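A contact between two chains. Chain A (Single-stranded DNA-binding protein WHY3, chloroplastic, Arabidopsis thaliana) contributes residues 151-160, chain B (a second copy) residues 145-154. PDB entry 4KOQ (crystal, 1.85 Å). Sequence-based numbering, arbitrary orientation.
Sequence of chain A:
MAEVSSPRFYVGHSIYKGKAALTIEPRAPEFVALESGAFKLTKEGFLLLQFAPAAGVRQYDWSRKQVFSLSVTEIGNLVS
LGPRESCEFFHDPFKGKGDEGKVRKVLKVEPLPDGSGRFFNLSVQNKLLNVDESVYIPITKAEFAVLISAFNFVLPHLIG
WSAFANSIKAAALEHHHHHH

Chain A, residues 151-160: FNFVLPHLIG
Chain B (145-154) AVLISAFNFV

How do the two segments meet? Both are helical: A:Phe151 to A:Leu158, and B:Ala145 to B:Val154 without a break. Their axes cross at -83°, nearly perpendicular, and approach to 8.8 Å. Register is set by CA–CA distances of 6.0 Å for A:Asn152–B:Ser149 and 5.4 Å for A:Pro156–B:Ala150. Together the stretches bury 376 Å².

What does A:Pro156 do? Lacking an amide hydrogen, it cannot bond back to the preceding turn, and the helix kinks there, although its phi/psi of -61/-29 stays helical. Its CA-to-CB bond points toward chain B, and the ring is puckered C-gamma endo. A:Pro156 CB lies 3.5 Å from the centroid of the B:Phe153 ring, 15° off the normal, a CH-pi contact over the face. The t rotamer of B:Phe153 (chi1 164°, chi2 84°) presents that face.

How is the small B:Ser149 accommodated? Its CB points toward chain A and chi1 is t (168°), placing B:Ser149 OG 3.3 Å from A:Asn152 O and 3.6 Å from A:Leu155 CD1. A:Asn152 is m (chi1 -86°, chi2 -45°); its CB points sideways, yet A:Asn152 OD1 comes within 3.5 Å of B:Ser149 CB. One water ties the backbones together, donating to A:Asn152 O at 2.8 Å and B:Ser149 O at 3.2 Å.

Which aliphatic side chains complete the contact? A:Leu155, m,t (-88°, 168°), has its CA-to-CB bond directed toward chain B, with A:Leu155 CD2 4.5 Å from CG2 of B:Val146, whose chi1 is t (173°). A:Ile159, p,t (66°, 173°), brings its CD1 to 3.8 Å from B:Ala150 CB. Just beyond, A:Gly160 adopts phi/psi 83/8, closing a Schellman motif; A:Gly160 N bonds to A:His157 O at 3.1 Å.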

# COMPACT_ATOMS: atom_id res chain seq x y z
N PHE A 151 8.06 -5.11 -2.74
CA PHE A 151 8.94 -3.97 -3.05
C PHE A 151 8.24 -2.63 -2.75
O PHE A 151 8.83 -1.70 -2.15
CB PHE A 151 9.38 -3.98 -4.54
CG PHE A 151 10.34 -5.08 -4.93
CD1 PHE A 151 10.82 -6.00 -4.01
CD2 PHE A 151 10.79 -5.18 -6.23
CE1 PHE A 151 11.70 -6.99 -4.39
CE2 PHE A 151 11.68 -6.19 -6.60
CZ PHE A 151 12.12 -7.07 -5.70
N ASN A 152 6.99 -2.50 -3.16
CA ASN A 152 6.23 -1.30 -2.82
C ASN A 152 6.05 -1.15 -1.31
O ASN A 152 6.11 -0.05 -0.76
CB ASN A 152 4.89 -1.27 -3.54
CG ASN A 152 5.00 -0.66 -4.90
OD1 ASN A 152 5.64 0.37 -5.08
ND2 ASN A 152 4.37 -1.29 -5.89
N PHE A 153 5.82 -2.25 -0.62
CA PHE A 153 5.78 -2.24 0.83
C PHE A 153 7.08 -1.72 1.46
O PHE A 153 7.07 -0.92 2.41
CB PHE A 153 5.46 -3.63 1.37
CG PHE A 153 5.76 -3.79 2.82
CD1 PHE A 153 4.82 -3.39 3.77
CD2 PHE A 153 6.95 -4.32 3.26
CE1 PHE A 153 5.09 -3.52 5.10
CE2 PHE A 153 7.21 -4.44 4.62
CZ PHE A 153 6.28 -4.03 5.53
N VAL A 154 8.20 -2.22 0.97
CA VAL A 154 9.45 -2.02 1.67
C VAL A 154 10.09 -0.67 1.38
O VAL A 154 10.86 -0.16 2.19
CB VAL A 154 10.43 -3.19 1.41
CG1 VAL A 154 11.15 -3.02 0.11
CG2 VAL A 154 11.37 -3.34 2.57
N LEU A 155 9.75 -0.07 0.26
CA LEU A 155 10.41 1.16 -0.13
C LEU A 155 10.37 2.28 0.94
O LEU A 155 11.39 2.88 1.23
CB LEU A 155 9.87 1.66 -1.47
CG LEU A 155 10.52 1.15 -2.76
CD1 LEU A 155 9.67 1.53 -3.97
CD2 LEU A 155 11.90 1.69 -2.97
N PRO A 156 9.18 2.55 1.52
CA PRO A 156 9.12 3.58 2.60
C PRO A 156 9.96 3.28 3.82
O PRO A 156 10.48 4.21 4.44
CB PRO A 156 7.63 3.66 2.94
CG PRO A 156 6.96 2.66 2.13
CD PRO A 156 7.85 2.08 1.12
N HIS A 157 10.17 2.01 4.13
CA HIS A 157 11.07 1.61 5.20
C HIS A 157 12.50 1.81 4.83
O HIS A 157 13.29 2.26 5.66
CB HIS A 157 10.82 0.14 5.54
CG HIS A 157 9.42 -0.10 6.00
ND1 HIS A 157 9.05 -0.02 7.32
CD2 HIS A 157 8.30 -0.39 5.30
CE1 HIS A 157 7.75 -0.24 7.42
NE2 HIS A 157 7.27 -0.45 6.21
N LEU A 158 12.86 1.52 3.58
CA LEU A 158 14.25 1.65 3.17
C LEU A 158 14.73 3.10 3.15
O LEU A 158 15.95 3.34 3.32
CB LEU A 158 14.55 1.01 1.81
CG LEU A 158 14.18 -0.47 1.67
CD1 LEU A 158 14.55 -0.99 0.29
CD2 LEU A 158 14.76 -1.35 2.73
N ILE A 159 13.81 4.02 2.93
CA ILE A 159 14.15 5.44 2.92
C ILE A 159 13.93 6.12 4.29
O ILE A 159 14.10 7.32 4.43
CB ILE A 159 13.42 6.21 1.83
CG1 ILE A 159 11.92 6.25 2.09
CG2 ILE A 159 13.70 5.58 0.47
CD1 ILE A 159 11.13 7.18 1.12
N GLY A 160 13.54 5.33 5.28
CA GLY A 160 13.37 5.81 6.64
C GLY A 160 12.07 6.48 6.98
O GLY A 160 11.94 7.01 8.08
N ALA B 145 8.94 6.62 -9.72
CA ALA B 145 8.21 5.48 -9.14
C ALA B 145 8.45 5.33 -7.62
O ALA B 145 7.53 4.94 -6.87
CB ALA B 145 8.59 4.13 -9.87
N VAL B 146 9.67 5.62 -7.20
CA VAL B 146 10.03 5.63 -5.79
C VAL B 146 9.16 6.70 -5.11
O VAL B 146 8.57 6.45 -4.05
CB VAL B 146 11.48 5.96 -5.57
CG1 VAL B 146 11.81 6.15 -4.07
CG2 VAL B 146 12.36 4.84 -6.13
N LEU B 147 9.10 7.89 -5.70
CA LEU B 147 8.21 8.95 -5.14
C LEU B 147 6.75 8.54 -5.06
O LEU B 147 6.09 8.75 -4.03
CB LEU B 147 8.35 10.27 -5.92
CG LEU B 147 9.74 10.87 -5.98
CD1 LEU B 147 9.77 12.23 -6.71
CD2 LEU B 147 10.35 11.00 -4.59
N ILE B 148 6.22 7.98 -6.13
CA ILE B 148 4.84 7.49 -6.08
C ILE B 148 4.62 6.50 -4.94
O ILE B 148 3.61 6.60 -4.20
CB ILE B 148 4.38 6.88 -7.42
CG1 ILE B 148 4.38 7.91 -8.54
CG2 ILE B 148 2.97 6.30 -7.28
CD1 ILE B 148 4.17 7.27 -9.91
N SER B 149 5.51 5.54 -4.78
CA SER B 149 5.38 4.60 -3.68
C SER B 149 5.43 5.29 -2.32
O SER B 149 4.57 5.05 -1.45
CB SER B 149 6.41 3.48 -3.79
OG SER B 149 6.52 2.67 -2.62
N ALA B 150 6.42 6.19 -2.13
CA ALA B 150 6.59 6.90 -0.87
C ALA B 150 5.40 7.83 -0.59
O ALA B 150 4.97 7.95 0.55
CB ALA B 150 7.89 7.71 -0.89
N PHE B 151 4.89 8.48 -1.64
CA PHE B 151 3.76 9.41 -1.52
C PHE B 151 2.47 8.66 -1.14
O PHE B 151 1.69 9.09 -0.26
CB PHE B 151 3.52 10.20 -2.82
CG PHE B 151 4.58 11.23 -3.17
CD1 PHE B 151 5.67 11.47 -2.36
CD2 PHE B 151 4.46 11.98 -4.33
CE1 PHE B 151 6.62 12.42 -2.70
CE2 PHE B 151 5.43 12.94 -4.66
CZ PHE B 151 6.47 13.14 -3.85
N ASN B 152 2.21 7.55 -1.81
CA ASN B 152 1.05 6.73 -1.44
C ASN B 152 1.18 6.19 -0.02
O ASN B 152 0.19 6.12 0.73
CB ASN B 152 0.83 5.61 -2.44
CG ASN B 152 -0.01 6.04 -3.60
OD1 ASN B 152 -1.02 6.71 -3.42
ND2 ASN B 152 0.40 5.68 -4.81
N PHE B 153 2.37 5.80 0.38
CA PHE B 153 2.62 5.40 1.75
C PHE B 153 2.29 6.51 2.76
O PHE B 153 1.67 6.27 3.81
CB PHE B 153 4.07 4.96 1.93
CG PHE B 153 4.51 4.89 3.35
CD1 PHE B 153 4.24 3.75 4.11
CD2 PHE B 153 5.16 5.94 3.95
CE1 PHE B 153 4.62 3.69 5.42
CE2 PHE B 153 5.54 5.86 5.29
CZ PHE B 153 5.26 4.74 6.02
N VAL B 154 2.74 7.72 2.47
CA VAL B 154 2.73 8.76 3.48
C VAL B 154 1.38 9.44 3.61
O VAL B 154 1.06 9.99 4.66
CB VAL B 154 3.88 9.77 3.24
CG1 VAL B 154 3.50 10.78 2.21
CG2 VAL B 154 4.28 10.40 4.55
O HOH W 1 4.21 2.05 -0.53